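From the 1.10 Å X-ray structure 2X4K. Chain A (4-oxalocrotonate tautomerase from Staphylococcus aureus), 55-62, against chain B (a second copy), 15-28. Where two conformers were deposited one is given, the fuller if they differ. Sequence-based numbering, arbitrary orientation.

Chain A (55-62) VAGVRKSD
Chain B 15-28: SDEQLKNLVSEVTD

Arg A59 joins two carboxylates, one from each chain, and makes the largest contribution on chain A, 124 Å² of the 421 Å² buried by both stretches. Its CA-to-CB bond points toward the helix of chain B, and chi1 to chi4 of -58° (m), -176° (t), -61° (m) and 169° lay the buried side chain along it toward its N-terminal end. There the guanidinium meets Asp B16 in a two-pronged salt bridge: NH2 of Arg A59 donates to OD2 of Asp B16 at 2.7 Å and 169°, and NH1 of Arg A59 to OD1 of Asp B16 at 2.9 Å and 148°. Asp B16 starts out sideways, but chi1 of -165° (t) and chi2 of 65° bring its carboxylate to the guanidinium edge.

The second carboxylate is that of Asp A62, the C-terminal residue. A type I turn, closed by Asp A62 N to Arg A59 O at 3.0 Å, returns the chain so that Asp A62, with chi1 of -62° (m), accepts from NE of Arg A59 through OD2 at 2.9 Å. NH2 of Arg A59 adds longer bonds to OD1 and OD2 of Asp A62, both 3.2 Å. Arginine suits this site because its planar, multidentate cation can serve both acids at once. One guanidinium face lies over the helix backbone, with NE of Arg A59 3.5 Å from CA of Lys B20. Apolar Leu B19 and Val B23 pack against the guanidinium end and the aliphatic stem: NH1 of Arg A59 lies 3.4 Å from CB of Leu B19 and, nearer the backbone, CG of Arg A59 3.9 Å from CG2 of Val B23 (chi1 169°, t), whose CA-to-CB bond points toward chain A. Lys B20, extended through chi3 and ending with chi4 of -73°, leads its amine away and offers its aliphatic stem, CG lying 3.6 Å from OD2 of Asp A62.

Chain A runs roughly antiparallel to the helix, with Gly A57 nearest Ser B24 (CA to CA 4.2 Å) and Arg A59 nearest Lys B20 (6.8 Å). The helix begins at Asp B16 and continues beyond Asp B28; Ser B15 caps it, OG accepting from Gln B18 N at 3.0 Å.

A type I' turn spans Val A55 to Val A58, closed by Val A58 N to Val A55 O at 3.1 Å, with Ala A56 at phi/psi 58/25 and Gly A57 at 85/3. Strand 58-59 follows (-118/128, -76/151); Val A55, Ala A56 and Val A58 point away. At Gly A57 a CB would jam against the preceding carbonyl oxygen, hence glycine. Its CA packs 3.5 Å from OG1 of Thr B27, its O 3.6 Å from CA of Ser B24. Thr B27 (chi1 -62°, m) combines a methyl, CG2, 4.0 Å from Ala A56 C with a hydroxyl, OG1, that donates to Val B23 O at 2.7 Å. Water 1 accepts from Gly A57 N and donates to Thr B27 OG1, both 2.8 Å. Water 2 donates to Gly A57 O at 2.8 Å and Lys B20 O at 2.7 Å.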

# COMPACT_ATOMS: atom_id res chain seq x y z
N VAL A 55 9.60 2.50 14.75
CA VAL A 55 8.71 3.51 15.29
C VAL A 55 9.58 4.48 16.08
O VAL A 55 10.63 4.10 16.61
CB VAL A 55 7.59 2.89 16.16
CG1 VAL A 55 8.17 2.12 17.34
CG2 VAL A 55 6.61 3.96 16.62
N ALA A 56 9.16 5.74 16.10
CA ALA A 56 9.92 6.81 16.75
C ALA A 56 11.33 6.96 16.20
O ALA A 56 12.22 7.46 16.89
CB ALA A 56 9.93 6.61 18.27
N GLY A 57 11.54 6.53 14.96
CA GLY A 57 12.83 6.70 14.30
C GLY A 57 13.85 5.62 14.59
O GLY A 57 14.98 5.71 14.11
N VAL A 58 13.46 4.60 15.35
CA VAL A 58 14.37 3.52 15.74
C VAL A 58 13.86 2.20 15.19
O VAL A 58 12.68 1.85 15.37
CB VAL A 58 14.49 3.43 17.28
CG1 VAL A 58 15.44 2.30 17.67
CG2 VAL A 58 14.98 4.75 17.85
N ARG A 59 14.73 1.48 14.49
CA ARG A 59 14.37 0.21 13.89
C ARG A 59 14.31 -0.86 14.96
O ARG A 59 15.04 -0.81 15.95
CB ARG A 59 15.38 -0.21 12.83
CG ARG A 59 15.55 0.79 11.71
CD ARG A 59 16.48 0.25 10.66
NE ARG A 59 17.80 -0.00 11.24
CZ ARG A 59 18.78 -0.66 10.64
NH1 ARG A 59 18.62 -1.15 9.41
NH2 ARG A 59 19.93 -0.82 11.28
N LYS A 60 13.46 -1.86 14.75
CA LYS A 60 13.37 -2.96 15.70
C LYS A 60 14.69 -3.71 15.85
O LYS A 60 15.01 -4.18 16.94
CB LYS A 60 12.25 -3.93 15.32
CG LYS A 60 10.87 -3.31 15.43
CD LYS A 60 10.60 -2.64 16.76
CE LYS A 60 9.15 -2.20 16.87
NZ LYS A 60 8.86 -1.59 18.20
N SER A 61 15.48 -3.80 14.78
CA SER A 61 16.78 -4.47 14.84
C SER A 61 17.80 -3.75 15.73
O SER A 61 18.77 -4.35 16.15
CB SER A 61 17.38 -4.62 13.44
OG SER A 61 17.54 -3.36 12.82
N ASP A 62 17.58 -2.46 15.98
CA ASP A 62 18.51 -1.66 16.77
C ASP A 62 18.09 -1.56 18.24
O ASP A 62 17.09 -2.15 18.67
CB ASP A 62 18.64 -0.26 16.16
CG ASP A 62 19.21 -0.30 14.75
OD1 ASP A 62 20.08 -1.15 14.47
OD2 ASP A 62 18.78 0.53 13.92
OXT ASP A 62 18.75 -0.90 19.05
N SER B 15 22.67 -0.45 2.34
CA SER B 15 23.43 -0.89 3.51
C SER B 15 22.56 -0.78 4.75
O SER B 15 21.59 -0.02 4.76
CB SER B 15 24.70 -0.06 3.69
OG SER B 15 24.38 1.25 4.12
N ASP B 16 22.91 -1.51 5.80
CA ASP B 16 22.15 -1.45 7.05
C ASP B 16 22.17 -0.03 7.62
O ASP B 16 21.18 0.43 8.17
CB ASP B 16 22.67 -2.45 8.09
CG ASP B 16 21.70 -2.66 9.23
OD1 ASP B 16 20.59 -3.18 8.98
OD2 ASP B 16 22.02 -2.27 10.37
N GLU B 17 23.31 0.66 7.48
CA GLU B 17 23.43 2.03 7.98
C GLU B 17 22.58 2.99 7.17
O GLU B 17 21.96 3.89 7.74
CB GLU B 17 24.89 2.50 7.98
CG GLU B 17 25.16 3.67 8.93
CD GLU B 17 25.11 3.26 10.40
OE1 GLU B 17 25.10 2.05 10.70
OE2 GLU B 17 25.10 4.17 11.27
N GLN B 18 22.55 2.83 5.85
CA GLN B 18 21.66 3.64 5.02
C GLN B 18 20.20 3.48 5.43
O GLN B 18 19.47 4.47 5.53
CB GLN B 18 21.87 3.34 3.52
CG GLN B 18 23.13 3.98 2.93
CD GLN B 18 23.31 3.69 1.45
OE1 GLN B 18 23.26 2.54 1.03
NE2 GLN B 18 23.52 4.74 0.66
N LEU B 19 19.78 2.23 5.67
CA LEU B 19 18.43 1.90 6.17
C LEU B 19 18.17 2.56 7.51
O LEU B 19 17.12 3.19 7.72
CB LEU B 19 18.26 0.38 6.35
CG LEU B 19 18.07 -0.56 5.15
CD1 LEU B 19 18.11 -2.02 5.60
CD2 LEU B 19 16.77 -0.26 4.43
N LYS B 20 19.12 2.41 8.43
CA LYS B 20 19.01 2.99 9.77
C LYS B 20 18.80 4.50 9.69
O LYS B 20 17.89 5.05 10.31
CB LYS B 20 20.28 2.68 10.58
CG LYS B 20 20.24 3.17 12.01
CD LYS B 20 21.43 2.65 12.79
CE LYS B 20 21.54 3.32 14.15
NZ LYS B 20 22.02 4.71 14.02
N ASN B 21 19.63 5.15 8.89
CA ASN B 21 19.56 6.59 8.72
C ASN B 21 18.29 7.03 8.01
O ASN B 21 17.70 8.04 8.38
CB ASN B 21 20.79 7.10 7.97
CG ASN B 21 22.06 6.94 8.76
OD1 ASN B 21 22.04 6.88 9.99
ND2 ASN B 21 23.17 6.86 8.06
N LEU B 22 17.86 6.27 7.00
CA LEU B 22 16.61 6.57 6.31
C LEU B 22 15.44 6.59 7.30
O LEU B 22 14.63 7.51 7.30
CB LEU B 22 16.38 5.53 5.22
CG LEU B 22 15.09 5.60 4.42
CD1 LEU B 22 14.97 6.91 3.66
CD2 LEU B 22 15.02 4.40 3.47
N VAL B 23 15.36 5.57 8.14
CA VAL B 23 14.27 5.51 9.12
C VAL B 23 14.31 6.71 10.07
O VAL B 23 13.28 7.32 10.34
CB VAL B 23 14.27 4.17 9.90
CG1 VAL B 23 13.31 4.21 11.08
CG2 VAL B 23 13.91 3.03 8.97
N SER B 24 15.49 7.05 10.57
CA SER B 24 15.60 8.17 11.50
C SER B 24 15.30 9.52 10.84
O SER B 24 14.55 10.32 11.38
CB SER B 24 17.00 8.20 12.13
OG SER B 24 17.06 9.17 13.17
N GLU B 25 15.89 9.76 9.67
CA GLU B 25 15.75 11.05 8.99
C GLU B 25 14.35 11.25 8.42
O GLU B 25 13.83 12.37 8.44
CB GLU B 25 16.81 11.22 7.91
CG GLU B 25 18.24 11.21 8.46
CD GLU B 25 18.87 12.58 8.63
OE1 GLU B 25 18.20 13.62 8.44
OE2 GLU B 25 20.08 12.62 8.96
N VAL B 26 13.73 10.20 7.88
CA VAL B 26 12.35 10.31 7.41
C VAL B 26 11.43 10.62 8.60
O VAL B 26 10.49 11.42 8.48
CB VAL B 26 11.90 9.03 6.68
CG1 VAL B 26 10.38 8.97 6.56
CG2 VAL B 26 12.55 8.94 5.30
N THR B 27 11.70 10.00 9.74
CA THR B 27 10.91 10.28 10.94
C THR B 27 11.08 11.74 11.36
O THR B 27 10.09 12.41 11.64
CB THR B 27 11.30 9.31 12.07
OG1 THR B 27 10.99 7.98 11.66
CG2 THR B 27 10.53 9.60 13.34
N ASP B 28 12.31 12.24 11.34
CA ASP B 28 12.57 13.65 11.64
C ASP B 28 11.75 14.55 10.72
O ASP B 28 11.17 15.54 11.16
CB ASP B 28 14.04 14.03 11.39
CG ASP B 28 15.03 13.41 12.37
OD1 ASP B 28 14.64 12.85 13.41
OD2 ASP B 28 16.25 13.51 12.08
O HOH W 1 9.78 5.78 12.88
O HOH W 2 16.89 4.30 12.69